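Local coordinates for acyl-coenzyme A oxidase 1 (Yarrowia lipolytica, PDB 5Y9D), which catalyses the FAD-dependent oxidation of 2,3-saturated acyl-CoAs by molecular oxygen to (2E)-enoyl-CoAs and hydrogen peroxide in peroxisomal fatty acid beta-oxidation, at residues Cys428-Ile431 / Ile432-Arg436; Asp318-His321 / Val322-Phe326; Pro684-Tyr687 / Glu688-Lys692. One frame throughout, in Å; residues are numbered along the deposited sequence.

Contact 1: residues Cys428-Ile431 / Ile432-Arg436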
ATOM      1  N   CYS A 428       8.869  -1.052   5.725  1.00 25.96           N
ATOM      2  CA  CYS A 428       8.694  -2.240   4.875  1.00 27.52           C
ATOM      3  C   CYS A 428       7.501  -2.120   3.943  1.00 27.84           C
ATOM      4  O   CYS A 428       7.636  -2.354   2.747  1.00 32.91           O
ATOM      5  CB  CYS A 428       8.515  -3.513   5.712  1.00 28.44           C
ATOM      6  SG  CYS A 428       8.514  -5.048   4.727  1.00 28.92           S
ATOM      7  N   ALA A 429       6.331  -1.775   4.472  1.00 28.25           N
ATOM      8  CA  ALA A 429       5.165  -1.495   3.628  1.00 28.54           C
ATOM      9  C   ALA A 429       5.563  -0.583   2.449  1.00 30.52           C
ATOM     10  O   ALA A 429       5.266  -0.916   1.297  1.00 28.81           O
ATOM     11  CB  ALA A 429       4.030  -0.865   4.433  1.00 26.55           C
ATOM     12  N   LYS A 430       6.265   0.525   2.743  1.00 31.18           N
ATOM     13  CA  LYS A 430       6.650   1.492   1.708  1.00 34.36           C
ATOM     14  C   LYS A 430       7.648   0.901   0.714  1.00 30.26           C
ATOM     15  O   LYS A 430       7.606   1.193  -0.475  1.00 29.55           O
ATOM     16  CB  LYS A 430       7.225   2.780   2.334  1.00 39.74           C
ATOM     17  CG  LYS A 430       7.484   3.904   1.340  1.00 43.36           C
ATOM     18  CD  LYS A 430       8.273   5.023   2.010  1.00 54.24           C
ATOM     19  CE  LYS A 430       8.343   6.311   1.161  1.00 61.07           C
ATOM     20  NZ  LYS A 430       9.579   6.473   0.322  1.00 60.20           N
ATOM     21  N   ILE A 431       8.548   0.075   1.201  1.00 27.19           N
ATOM     22  CA  ILE A 431       9.542  -0.545   0.334  1.00 26.50           C
ATOM     23  C   ILE A 431       8.875  -1.514  -0.659  1.00 25.16           C
ATOM     24  O   ILE A 431       9.091  -1.449  -1.874  1.00 24.28           O
ATOM     25  CB  ILE A 431      10.618  -1.215   1.184  1.00 26.53           C
ATOM     26  CG1 ILE A 431      11.502  -0.138   1.808  1.00 27.18           C
ATOM     27  CG2 ILE A 431      11.465  -2.152   0.359  1.00 28.81           C
ATOM     28  CD1 ILE A 431      12.411  -0.619   2.917  1.00 26.80           C
ATOM     29  N   ILE A 432       8.023  -2.372  -0.137  1.00 24.12           N
ATOM     30  CA  ILE A 432       7.351  -3.361  -0.958  1.00 23.67           C
ATOM     31  C   ILE A 432       6.622  -2.633  -2.068  1.00 25.28           C
ATOM     32  O   ILE A 432       6.669  -3.084  -3.231  1.00 21.15           O
ATOM     33  CB  ILE A 432       6.317  -4.182  -0.148  1.00 23.00           C
ATOM     34  CG1 ILE A 432       6.996  -5.029   0.932  1.00 22.85           C
ATOM     35  CG2 ILE A 432       5.496  -5.067  -1.063  1.00 23.21           C
ATOM     36  CD1 ILE A 432       6.030  -5.815   1.802  1.00 23.10           C
ATOM     37  N   ASP A 433       5.950  -1.531  -1.674  1.00 25.75           N
ATOM     38  CA  ASP A 433       5.143  -0.698  -2.567  1.00 27.84           C
ATOM     39  C   ASP A 433       5.942   0.083  -3.601  1.00 28.22           C
ATOM     40  O   ASP A 433       5.565   0.089  -4.771  1.00 28.54           O
ATOM     41  CB  ASP A 433       4.287   0.296  -1.763  1.00 28.41           C
ATOM     42  CG  ASP A 433       3.284   1.078  -2.656  1.00 30.94           C
ATOM     43  OD1 ASP A 433       2.205   0.550  -3.030  1.00 27.30           O
ATOM     44  OD2 ASP A 433       3.583   2.246  -2.971  1.00 36.31           O
ATOM     45  N   GLU A 434       7.008   0.768  -3.176  1.00 27.91           N
ATOM     46  CA  GLU A 434       7.940   1.388  -4.124  1.00 31.30           C
ATOM     47  C   GLU A 434       8.639   0.396  -5.060  1.00 29.62           C
ATOM     48  O   GLU A 434       8.807   0.713  -6.239  1.00 33.12           O
ATOM     49  CB  GLU A 434       9.005   2.265  -3.431  1.00 36.30           C
ATOM     50  CG  GLU A 434       8.440   3.446  -2.634  1.00 42.26           C
ATOM     51  CD  GLU A 434       7.614   4.409  -3.475  1.00 49.86           C
ATOM     52  OE1 GLU A 434       7.955   4.628  -4.665  1.00 52.54           O
ATOM     53  OE2 GLU A 434       6.620   4.950  -2.938  1.00 60.49           O
ATOM     54  N   CYS A 435       9.047  -0.781  -4.567  1.00 27.39           N
ATOM     55  CA  CYS A 435       9.603  -1.827  -5.448  1.00 25.52           C
ATOM     56  C   CYS A 435       8.587  -2.347  -6.461  1.00 25.21           C
ATOM     57  O   CYS A 435       8.929  -2.689  -7.578  1.00 25.87           O
ATOM     58  CB  CYS A 435      10.147  -3.000  -4.642  1.00 26.52           C
ATOM     59  SG  CYS A 435      11.574  -2.615  -3.585  1.00 25.37           S
ATOM     60  N   ARG A 436       7.322  -2.410  -6.103  1.00 25.49           N
ATOM     61  CA  ARG A 436       6.367  -2.926  -7.029  1.00 26.62           C
ATOM     62  C   ARG A 436       6.307  -1.976  -8.256  1.00 29.14           C
ATOM     63  O   ARG A 436       6.475  -2.412  -9.403  1.00 29.04           O
ATOM     64  CB  ARG A 436       5.002  -3.080  -6.383  1.00 27.35           C
ATOM     65  CG  ARG A 436       3.986  -3.677  -7.341  1.00 30.80           C
ATOM     66  CD  ARG A 436       2.572  -3.553  -6.846  1.00 33.55           C
ATOM     67  NE  ARG A 436       2.346  -2.314  -6.113  1.00 36.56           N
ATOM     68  CZ  ARG A 436       1.973  -1.146  -6.653  1.00 38.88           C
ATOM     69  NH1 ARG A 436       1.766  -1.008  -7.963  1.00 36.09           N
ATOM     70  NH2 ARG A 436       1.792  -0.091  -5.860  1.00 40.51           N
TER
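Cys428 and Ile432 lie one turn apart on a long, regular alpha-helix, and the same i to i+4 spacing pairs Ala429 with Asp433, Lys430 with Glu434 and Ile431 with Cys435. Four backbone hydrogen bonds join these pairs. The straightest runs from Ile432 N to Cys428 O, 2.9 Å with an N-H...O angle of 175°, while the bond from Asp433 N to Ala429 O is longer at 3.1 Å.

Apolar side chains meet on the buried side of the helix. Ile432 carries CG1 anti to its carbonyl carbon (chi1 -65°), which turns that branch back along the helix; its CD1 then reaches Cys428 SG at 3.9 Å. Ile431 uses the other branch instead: its CG2 lies 4.0 Å from Cys435 SG, one turn on.

The charged residues occupy a more exposed side. Lys430 and Glu434 cross obliquely through their methylenes, with CG to CG at 4.1 Å. Lys430 NZ and Glu434 OE2 stay 4.7 Å apart, too far for a salt bridge, though their opposite charges would probably attract. Arg436 NH2 meets Asp433 OD1 at the guanidinium edge and in its plane, apparently as a salt bridge, although the place of that oxygen is doubtful.

In the C-alpha1 domain this part of helix 400-437 packs against three other helices. Cys428 and Ile432 touch Trp457 on helix 450-457, Cys428 and Ile431 meet Ser323 of helix 306-334, and Ile431 and Glu434 rest on Leu364 of helix 355-391; Arg436 packs against Met260 of the second subunit.

Contact 2: residues Asp318-His321 / Val322-Phe326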
ATOM      1  N   ASP A 318      11.449  -9.093  10.606  1.00 27.58           N
ATOM      2  CA  ASP A 318      10.624  -9.341   9.434  1.00 28.05           C
ATOM      3  C   ASP A 318      10.761  -8.176   8.497  1.00 26.78           C
ATOM      4  O   ASP A 318      10.995  -8.374   7.326  1.00 33.69           O
ATOM      5  CB  ASP A 318       9.138  -9.523   9.744  1.00 29.68           C
ATOM      6  CG  ASP A 318       8.862 -10.610  10.744  1.00 29.35           C
ATOM      7  OD1 ASP A 318       9.662 -11.569  10.832  1.00 29.07           O
ATOM      8  OD2 ASP A 318       7.831 -10.482  11.450  1.00 31.12           O
ATOM      9  N   SER A 319      10.642  -6.959   9.007  1.00 25.52           N
ATOM     10  CA  SER A 319      10.762  -5.785   8.180  1.00 24.88           C
ATOM     11  C   SER A 319      12.056  -5.801   7.367  1.00 23.13           C
ATOM     12  O   SER A 319      12.036  -5.527   6.177  1.00 21.02           O
ATOM     13  CB  SER A 319      10.682  -4.506   9.023  1.00 27.07           C
ATOM     14  OG  SER A 319       9.425  -4.365   9.651  1.00 27.66           O
ATOM     15  N   PHE A 320      13.178  -6.117   7.999  1.00 23.05           N
ATOM     16  CA  PHE A 320      14.418  -6.336   7.244  1.00 23.41           C
ATOM     17  C   PHE A 320      14.278  -7.463   6.228  1.00 23.75           C
ATOM     18  O   PHE A 320      14.541  -7.279   5.040  1.00 23.50           O
ATOM     19  CB  PHE A 320      15.582  -6.650   8.167  1.00 23.45           C
ATOM     20  CG  PHE A 320      16.808  -7.205   7.455  1.00 22.94           C
ATOM     21  CD1 PHE A 320      17.615  -6.389   6.687  1.00 22.45           C
ATOM     22  CD2 PHE A 320      17.166  -8.538   7.591  1.00 22.54           C
ATOM     23  CE1 PHE A 320      18.759  -6.893   6.060  1.00 23.81           C
ATOM     24  CE2 PHE A 320      18.309  -9.047   6.977  1.00 22.92           C
ATOM     25  CZ  PHE A 320      19.108  -8.226   6.199  1.00 22.65           C
ATOM     26  N   HIS A 321      13.850  -8.632   6.682  1.00 24.17           N
ATOM     27  CA  HIS A 321      13.853  -9.793   5.787  1.00 24.71           C
ATOM     28  C   HIS A 321      12.930  -9.682   4.562  1.00 26.24           C
ATOM     29  O   HIS A 321      13.331  -9.990   3.440  1.00 28.48           O
ATOM     30  CB  HIS A 321      13.562 -11.039   6.577  1.00 24.49           C
ATOM     31  CG  HIS A 321      14.716 -11.476   7.403  1.00 23.68           C
ATOM     32  ND1 HIS A 321      14.724 -11.399   8.773  1.00 24.64           N
ATOM     33  CD2 HIS A 321      15.923 -11.961   7.048  1.00 23.55           C
ATOM     34  CE1 HIS A 321      15.867 -11.858   9.236  1.00 22.60           C
ATOM     35  NE2 HIS A 321      16.602 -12.229   8.208  1.00 24.12           N
ATOM     36  N   VAL A 322      11.719  -9.197   4.751  1.00 23.40           N
ATOM     37  CA  VAL A 322      10.833  -9.014   3.619  1.00 23.11           C
ATOM     38  C   VAL A 322      11.265  -7.829   2.715  1.00 23.12           C
ATOM     39  O   VAL A 322      11.098  -7.866   1.512  1.00 23.60           O
ATOM     40  CB  VAL A 322       9.394  -8.837   4.130  1.00 23.20           C
ATOM     41  CG1 VAL A 322       8.452  -8.347   3.015  1.00 22.91           C
ATOM     42  CG2 VAL A 322       8.922 -10.148   4.755  1.00 22.28           C
ATOM     43  N   SER A 323      11.809  -6.776   3.303  1.00 23.77           N
ATOM     44  CA  SER A 323      12.335  -5.653   2.527  1.00 23.57           C
ATOM     45  C   SER A 323      13.454  -6.100   1.655  1.00 22.98           C
ATOM     46  O   SER A 323      13.523  -5.733   0.508  1.00 21.79           O
ATOM     47  CB  SER A 323      12.833  -4.539   3.434  1.00 23.51           C
ATOM     48  OG  SER A 323      11.710  -3.817   3.908  1.00 25.82           O
ATOM     49  N   LYS A 324      14.316  -6.944   2.190  1.00 24.81           N
ATOM     50  CA  LYS A 324      15.474  -7.307   1.439  1.00 25.63           C
ATOM     51  C   LYS A 324      15.073  -8.208   0.284  1.00 27.87           C
ATOM     52  O   LYS A 324      15.797  -8.275  -0.705  1.00 30.09           O
ATOM     53  CB  LYS A 324      16.531  -7.942   2.309  1.00 24.33           C
ATOM     54  CG  LYS A 324      16.432  -9.448   2.444  1.00 24.25           C
ATOM     55  CD  LYS A 324      17.281  -9.910   3.630  1.00 23.64           C
ATOM     56  CE  LYS A 324      17.136 -11.392   3.804  1.00 24.16           C
ATOM     57  NZ  LYS A 324      18.102 -11.871   4.791  1.00 25.67           N
ATOM     58  N   ARG A 325      13.932  -8.882   0.401  1.00 26.68           N
ATOM     59  CA  ARG A 325      13.495  -9.749  -0.656  1.00 26.78           C
ATOM     60  C   ARG A 325      13.004  -8.905  -1.817  1.00 26.40           C
ATOM     61  O   ARG A 325      13.373  -9.121  -2.963  1.00 24.56           O
ATOM     62  CB  ARG A 325      12.371 -10.660  -0.171  1.00 27.65           C
ATOM     63  CG  ARG A 325      11.799 -11.564  -1.259  1.00 27.65           C
ATOM     64  CD  ARG A 325      10.627 -12.411  -0.766  1.00 28.84           C
ATOM     65  NE  ARG A 325       9.887 -12.944  -1.901  1.00 27.70           N
ATOM     66  CZ  ARG A 325       8.584 -13.183  -1.924  1.00 26.83           C
ATOM     67  NH1 ARG A 325       7.817 -12.971  -0.860  1.00 24.06           N
ATOM     68  NH2 ARG A 325       8.045 -13.584  -3.067  1.00 26.92           N
ATOM     69  N   PHE A 326      12.179  -7.915  -1.517  1.00 27.19           N
ATOM     70  CA  PHE A 326      11.563  -7.133  -2.585  1.00 26.64           C
ATOM     71  C   PHE A 326      12.531  -6.103  -3.158  1.00 25.53           C
ATOM     72  O   PHE A 326      12.468  -5.811  -4.322  1.00 25.76           O
ATOM     73  CB  PHE A 326      10.212  -6.560  -2.142  1.00 26.41           C
ATOM     74  CG  PHE A 326       9.143  -7.623  -1.991  1.00 25.92           C
ATOM     75  CD1 PHE A 326       8.570  -8.209  -3.113  1.00 24.96           C
ATOM     76  CD2 PHE A 326       8.736  -8.060  -0.736  1.00 25.51           C
ATOM     77  CE1 PHE A 326       7.589  -9.187  -2.999  1.00 25.32           C
ATOM     78  CE2 PHE A 326       7.774  -9.057  -0.613  1.00 26.32           C
ATOM     79  CZ  PHE A 326       7.187  -9.614  -1.751  1.00 26.12           C
TER
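Ser319 O is gripped twice by Ser323, whose OG donates at 2.9 Å and whose backbone N donates at 3.1 Å. The two donors approach from opposite faces of the carbonyl plane, so the side chain doubles the helical bond and its buried hydroxyl is satisfied. Helical bonds from Val322 N to Asp318 O (2.8 Å) and from Lys324 N to Phe320 O continue on either side; the next, from Arg325 N to His321 O, is weak at 3.3 Å.

Lys324 runs across one ring and beside another. Its CG is set between the backbone N and the carbonyl carbon (chi1 90°), and the chain beyond runs extended, laying CD over one face of the Phe320 ring in a CH-pi contact, 3.9 Å from CD to the ring centroid. The amine NZ ends at the edge of the His321 imidazole, 3.1 Å from CD2. Phe320 presents CD2 over the centre of the His321 ring, 3.6 Å above its plane, an edge-to-face meeting.

The Asp318 carboxylate forms a salt bridge with Arg125 through OD1 and accepts a hydrogen bond from Gln460 NE2 at OD2; the Asp318 side chain lies about 8 Å from that of Glu464, the probable proton acceptor. Helix 306-334 is enclosed here by helix 400-437 at Ser319 and Ser323, helix 355-391 at Phe320 and Lys324, and Trp457 of helix 450-457 at Val322.

Contact 3: residues Pro684-Tyr687 / Glu688-Lys692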
ATOM      1  N   PRO A 684     -12.437 -20.491 -22.424  1.00 36.97           N
ATOM      2  CA  PRO A 684     -12.522 -20.529 -20.974  1.00 36.09           C
ATOM      3  C   PRO A 684     -13.458 -21.642 -20.477  1.00 32.42           C
ATOM      4  O   PRO A 684     -14.250 -22.171 -21.241  1.00 34.38           O
ATOM      5  CB  PRO A 684     -13.071 -19.139 -20.630  1.00 35.67           C
ATOM      6  CG  PRO A 684     -13.915 -18.787 -21.799  1.00 36.08           C
ATOM      7  CD  PRO A 684     -13.241 -19.395 -22.998  1.00 36.19           C
ATOM      8  N   PRO A 685     -13.376 -21.984 -19.197  1.00 29.73           N
ATOM      9  CA  PRO A 685     -14.326 -22.973 -18.638  1.00 30.97           C
ATOM     10  C   PRO A 685     -15.792 -22.529 -18.751  1.00 31.76           C
ATOM     11  O   PRO A 685     -16.673 -23.341 -18.663  1.00 34.05           O
ATOM     12  CB  PRO A 685     -13.943 -23.058 -17.136  1.00 28.71           C
ATOM     13  CG  PRO A 685     -12.695 -22.232 -16.962  1.00 29.40           C
ATOM     14  CD  PRO A 685     -12.510 -21.370 -18.177  1.00 29.73           C
ATOM     15  N   TYR A 686     -16.040 -21.235 -18.881  1.00 32.29           N
ATOM     16  CA  TYR A 686     -17.407 -20.707 -19.028  1.00 33.64           C
ATOM     17  C   TYR A 686     -17.726 -20.421 -20.516  1.00 34.05           C
ATOM     18  O   TYR A 686     -18.582 -19.589 -20.813  1.00 35.97           O
ATOM     19  CB  TYR A 686     -17.593 -19.428 -18.179  1.00 32.25           C
ATOM     20  CG  TYR A 686     -16.421 -18.470 -18.236  1.00 31.48           C
ATOM     21  CD1 TYR A 686     -15.342 -18.591 -17.362  1.00 31.89           C
ATOM     22  CD2 TYR A 686     -16.387 -17.446 -19.169  1.00 32.77           C
ATOM     23  CE1 TYR A 686     -14.264 -17.706 -17.420  1.00 31.34           C
ATOM     24  CE2 TYR A 686     -15.311 -16.573 -19.241  1.00 33.53           C
ATOM     25  CZ  TYR A 686     -14.253 -16.710 -18.373  1.00 31.30           C
ATOM     26  OH  TYR A 686     -13.196 -15.845 -18.478  1.00 33.96           O
ATOM     27  N   TYR A 687     -17.045 -21.095 -21.441  1.00 31.45           N
ATOM     28  CA  TYR A 687     -17.343 -20.894 -22.850  1.00 36.85           C
ATOM     29  C   TYR A 687     -18.802 -21.229 -23.189  1.00 38.53           C
ATOM     30  O   TYR A 687     -19.573 -20.351 -23.597  1.00 39.15           O
ATOM     31  CB  TYR A 687     -16.411 -21.713 -23.755  1.00 35.68           C
ATOM     32  CG  TYR A 687     -16.664 -21.431 -25.196  1.00 35.25           C
ATOM     33  CD1 TYR A 687     -16.486 -20.153 -25.706  1.00 34.93           C
ATOM     34  CD2 TYR A 687     -17.109 -22.426 -26.055  1.00 36.48           C
ATOM     35  CE1 TYR A 687     -16.744 -19.873 -27.040  1.00 36.31           C
ATOM     36  CE2 TYR A 687     -17.351 -22.166 -27.399  1.00 34.28           C
ATOM     37  CZ  TYR A 687     -17.167 -20.892 -27.891  1.00 35.74           C
ATOM     38  OH  TYR A 687     -17.420 -20.627 -29.222  1.00 35.09           O
ATOM     39  N   GLU A 688     -19.164 -22.493 -22.987  1.00 41.71           N
ATOM     40  CA  GLU A 688     -20.467 -23.025 -23.385  1.00 43.33           C
ATOM     41  C   GLU A 688     -21.602 -22.418 -22.597  1.00 42.55           C
ATOM     42  O   GLU A 688     -22.698 -22.220 -23.130  1.00 49.56           O
ATOM     43  CB  GLU A 688     -20.502 -24.566 -23.266  1.00 46.31           C
ATOM     44  CG  GLU A 688     -19.821 -25.321 -24.417  1.00 50.00           C
ATOM     45  CD  GLU A 688     -20.604 -25.287 -25.739  1.00 56.31           C
ATOM     46  OE1 GLU A 688     -21.368 -26.242 -26.023  1.00 67.06           O
ATOM     47  OE2 GLU A 688     -20.473 -24.311 -26.507  1.00 58.55           O
ATOM     48  N   SER A 689     -21.352 -22.101 -21.336  1.00 40.46           N
ATOM     49  CA  SER A 689     -22.407 -21.581 -20.477  1.00 38.72           C
ATOM     50  C   SER A 689     -22.594 -20.033 -20.538  1.00 40.42           C
ATOM     51  O   SER A 689     -23.714 -19.534 -20.321  1.00 40.56           O
ATOM     52  CB  SER A 689     -22.179 -22.057 -19.025  1.00 38.59           C
ATOM     53  OG  SER A 689     -21.094 -21.394 -18.368  1.00 36.93           O
ATOM     54  N   THR A 690     -21.522 -19.285 -20.818  1.00 37.47           N
ATOM     55  CA  THR A 690     -21.555 -17.839 -20.655  1.00 38.17           C
ATOM     56  C   THR A 690     -21.131 -17.064 -21.890  1.00 39.46           C
ATOM     57  O   THR A 690     -21.894 -16.230 -22.363  1.00 39.33           O
ATOM     58  CB  THR A 690     -20.695 -17.370 -19.469  1.00 37.05           C
ATOM     59  OG1 THR A 690     -20.900 -18.237 -18.354  1.00 38.39           O
ATOM     60  CG2 THR A 690     -21.083 -15.967 -19.069  1.00 35.67           C
ATOM     61  N   LEU A 691     -19.911 -17.305 -22.378  1.00 40.50           N
ATOM     62  CA  LEU A 691     -19.338 -16.513 -23.502  1.00 38.03           C
ATOM     63  C   LEU A 691     -19.969 -16.784 -24.894  1.00 35.82           C
ATOM     64  O   LEU A 691     -20.428 -15.864 -25.562  1.00 34.65           O
ATOM     65  CB  LEU A 691     -17.819 -16.708 -23.571  1.00 37.63           C
ATOM     66  CG  LEU A 691     -17.106 -15.914 -24.659  1.00 37.89           C
ATOM     67  CD1 LEU A 691     -17.537 -14.457 -24.607  1.00 38.77           C
ATOM     68  CD2 LEU A 691     -15.601 -16.042 -24.531  1.00 38.63           C
ATOM     69  N   LYS A 692     -19.973 -18.032 -25.339  1.00 38.04           N
ATOM     70  CA  LYS A 692     -20.692 -18.383 -26.574  1.00 41.77           C
ATOM     71  C   LYS A 692     -22.166 -17.920 -26.552  1.00 40.46           C
ATOM     72  O   LYS A 692     -22.574 -17.139 -27.406  1.00 37.43           O
ATOM     73  CB  LYS A 692     -20.549 -19.873 -26.882  1.00 44.57           C
ATOM     74  CG  LYS A 692     -21.379 -20.408 -28.040  1.00 51.89           C
ATOM     75  CD  LYS A 692     -20.708 -21.636 -28.681  1.00 56.77           C
ATOM     76  CE  LYS A 692     -21.675 -22.769 -29.035  1.00 61.19           C
ATOM     77  NZ  LYS A 692     -21.946 -22.933 -30.491  1.00 61.22           N
TER
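Tyr687, Tyr686 and Leu691 bring a type I beta turn, Pro684 to Tyr687, into the first turn of helix 687-695, with Tyr686 at the N-cap position. The turn is closed by Tyr687 N donating to Pro684 O. Tyr686 O accepts two backbone bonds, from Thr690 N at 3.0 Å, well above the carbonyl plane, and from Leu691 N at 3.1 Å, in that plane. Leu691 N and Lys692 N, the latter 2.9 Å from Tyr687 O, both reach five residues back, the spacing of a pi-type turn.

Tyr687 holds CG opposite its backbone N (chi1 -176°), which swings the ring alongside the new helix. Lys692 CB sits over one ring face, 3.9 Å from the centroid and 19° off the normal, in a CH-pi contact, and Lys692 CD lies 3.5 Å from the phenol OH. Tyr687 CD1 is 4.3 Å from Leu691 CB. Replacing Tyr687 by an alanine would probably leave the Lys692 chain without its aromatic support and open a gap beside Leu691 CB.

Leu691 also reaches back to the turn, its CD2 4.2 Å from Pro684 CG, and both pack on His212 of the second subunit. The Tyr687 ring meets His245 of that subunit, placing this C-terminal element against it. Tyr686 OH hydrogen-bonds Arg127 NH1 of the second subunit, while Pro684 CB sits 3.5 Å above the centre of the Tyr686 ring.

Contacts 1 and 2 belong to neighbouring helices of the C-alpha1 domain and touch directly: Ile432 CD1 meets Val322 CG1 at 3.7 Å, and Cys428 SG and Ile431 CD1 close on Ser323 OG. Contact 2 is wholly buried and reaches no other chain; the polar partners of Asp318, Ser319 and Arg325 lie in the same subunit. Contact 1 is buried too, but one side carries charged residues and reaches the second subunit. Contact 3 is only partly buried, its centre about 44 Å from that of the chain. There a turn and an irregular helix start replace regular helical spacing, and the tyrosines pack on their own turn and helix and also meet the partner subunit.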